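Local coordinates for Os03g0854200 protein (Oryza sativa Japonica Group, PDB 3HKM) that binds double-stranded DNA and single-stranded RNA, shows hydrolytic DNase and phosphorolytic RNase activity in vitro, and is probably a component of the exosome, at residues Leu24-Ser30 with Leu41-Gly46. Residues are numbered along the deposited sequence; the frame is centred on the assembly and turned at random.
Sequences LDRAHGS and LAAVYG
Gly29 and Val44 form an antiparallel hydrogen-bonded pair, with Val44 N giving a 2.7 Å bond to Gly29 O and Gly29 N returning one of 3.1 Å to Val44 O. His28 N also reaches Val44 O, but only through a weak bond bent to 125°, and with His28 and Gly29 both facing Val44 the pairing is a classic beta bulge. Beyond it the His28 ring lies over Gly46: Gly46 CA sits 3.5 Å from the ring centroid, a CH-pi contact over one face, offset toward the rim. Gly46 has a positive phi, which glycine takes readily, and no CB to keep the imidazole away. On the face that carries Ser30 and Ala43, the CD1 methyl of the loop residue Leu24 presses tightly on Ala43 CB (3.5 Å) and meets Leu41 CD2 tip to tip at 4.0 Å. CG of Leu41 stands anti to the backbone N (chi1 169°), which sends its methyls toward Leu24. Tyr45 brings CE1 to 3.5 Å from Ala27 CA and also against Ala27 CB, with Arg26 O at the ring edge. From the loop, Leu24 N donates to Ser30 OG, a nearly straight 3.1 Å bond that ties the loop's start back to the strand. Strands 29-35 and 38-49 form a beta hairpin in the mixed sheet of the RNase PH domain; strand 100-110 pairs with the far edge of 38-49, and helix 115-130 packs Ala126 and Ala130 against Val44.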
loop_
_atom_site.group_PDB
_atom_site.type_symbol
_atom_site.label_atom_id
_atom_site.label_comp_id
_atom_site.label_asym_id
_atom_site.label_seq_id
_atom_site.Cartn_x
_atom_site.Cartn_y
_atom_site.Cartn_z
ATOM N N LEU A 24 6.026 14.390 9.897
ATOM C CA LEU A 24 6.639 15.490 9.154
ATOM C C LEU A 24 5.885 16.807 9.307
ATOM O O LEU A 24 4.680 16.869 9.087
ATOM C CB LEU A 24 6.764 15.122 7.674
ATOM C CG LEU A 24 7.629 13.900 7.370
ATOM C CD1 LEU A 24 7.357 13.401 5.969
ATOM C CD2 LEU A 24 9.112 14.223 7.564
ATOM N N ASP A 25 6.606 17.859 9.674
ATOM C CA ASP A 25 6.001 19.176 9.880
ATOM C C ASP A 25 5.647 19.883 8.570
ATOM O O ASP A 25 4.695 20.672 8.521
ATOM C CB ASP A 25 6.932 20.083 10.694
ATOM C CG ASP A 25 7.340 19.474 12.022
ATOM O OD1 ASP A 25 6.580 18.656 12.580
ATOM O OD2 ASP A 25 8.428 19.829 12.518
ATOM N N ARG A 26 6.416 19.605 7.518
ATOM C CA ARG A 26 6.273 20.312 6.247
ATOM C C ARG A 26 5.184 19.683 5.390
ATOM O O ARG A 26 4.649 20.316 4.476
ATOM C CB ARG A 26 7.596 20.297 5.479
ATOM C CG ARG A 26 7.795 21.449 4.493
ATOM C CD ARG A 26 7.969 22.789 5.214
ATOM N NE ARG A 26 9.107 23.556 4.703
ATOM C CZ ARG A 26 9.068 24.359 3.643
ATOM N NH1 ARG A 26 7.946 24.512 2.950
ATOM N NH2 ARG A 26 10.164 25.006 3.271
ATOM N N ALA A 27 4.867 18.426 5.685
ATOM C CA ALA A 27 3.890 17.684 4.908
ATOM C C ALA A 27 2.476 18.080 5.327
ATOM O O ALA A 27 2.238 18.438 6.483
ATOM C CB ALA A 27 4.108 16.200 5.096
ATOM N N HIS A 28 1.543 18.040 4.384
ATOM C CA HIS A 28 0.142 18.230 4.734
ATOM C C HIS A 28 -0.349 17.016 5.498
ATOM O O HIS A 28 -1.104 17.128 6.455
ATOM C CB HIS A 28 -0.705 18.471 3.494
ATOM C CG HIS A 28 -0.580 19.855 2.948
ATOM N ND1 HIS A 28 0.495 20.260 2.187
ATOM C CD2 HIS A 28 -1.391 20.932 3.059
ATOM C CE1 HIS A 28 0.340 21.531 1.853
ATOM N NE2 HIS A 28 -0.799 21.960 2.366
ATOM N N GLY A 29 0.106 15.848 5.072
ATOM C CA GLY A 29 -0.209 14.616 5.765
ATOM C C GLY A 29 0.943 13.640 5.657
ATOM O O GLY A 29 1.534 13.484 4.592
ATOM N N SER A 30 1.278 12.987 6.760
ATOM C CA SER A 30 2.256 11.919 6.685
ATOM C C SER A 30 1.945 10.765 7.638
ATOM O O SER A 30 1.171 10.903 8.578
ATOM C CB SER A 30 3.685 12.454 6.863
ATOM O OG SER A 30 3.903 13.028 8.138
ATOM N N LEU A 41 7.653 5.371 5.471
ATOM C CA LEU A 41 7.183 6.730 5.750
ATOM C C LEU A 41 6.518 7.357 4.526
ATOM O O LEU A 41 7.134 7.474 3.467
ATOM C CB LEU A 41 8.321 7.632 6.246
ATOM C CG LEU A 41 7.993 9.133 6.325
ATOM C CD1 LEU A 41 6.924 9.406 7.382
ATOM C CD2 LEU A 41 9.237 9.971 6.605
ATOM N N ALA A 42 5.262 7.765 4.689
ATOM C CA ALA A 42 4.454 8.331 3.602
ATOM C C ALA A 42 4.165 9.826 3.789
ATOM O O ALA A 42 3.597 10.227 4.791
ATOM C CB ALA A 42 3.139 7.558 3.469
ATOM N N ALA A 43 4.550 10.644 2.813
ATOM C CA ALA A 43 4.387 12.099 2.915
ATOM C C ALA A 43 3.527 12.633 1.773
ATOM O O ALA A 43 3.802 12.350 0.609
ATOM C CB ALA A 43 5.754 12.794 2.923
ATOM N N VAL A 44 2.491 13.402 2.105
ATOM C CA VAL A 44 1.568 13.940 1.111
ATOM C C VAL A 44 1.506 15.453 1.213
ATOM O O VAL A 44 1.485 15.991 2.310
ATOM C CB VAL A 44 0.146 13.401 1.307
ATOM C CG1 VAL A 44 -0.738 13.808 0.135
ATOM C CG2 VAL A 44 0.168 11.885 1.473
ATOM N N TYR A 45 1.452 16.140 0.076
ATOM C CA TYR A 45 1.538 17.597 0.103
ATOM C C TYR A 45 0.264 18.376 -0.326
ATOM O O TYR A 45 0.289 19.126 -1.290
ATOM C CB TYR A 45 2.822 18.043 -0.617
ATOM C CG TYR A 45 4.045 17.476 0.085
ATOM C CD1 TYR A 45 4.575 18.101 1.204
ATOM C CD2 TYR A 45 4.624 16.281 -0.326
ATOM C CE1 TYR A 45 5.668 17.572 1.879
ATOM C CE2 TYR A 45 5.718 15.741 0.346
ATOM C CZ TYR A 45 6.234 16.394 1.446
ATOM O OH TYR A 45 7.319 15.877 2.121
ATOM N N GLY A 46 -0.832 18.200 0.431
ATOM C CA GLY A 46 -2.118 18.861 0.198
ATOM C C GLY A 46 -2.405 19.011 -1.280
ATOM O O GLY A 46 -1.575 18.637 -2.103
#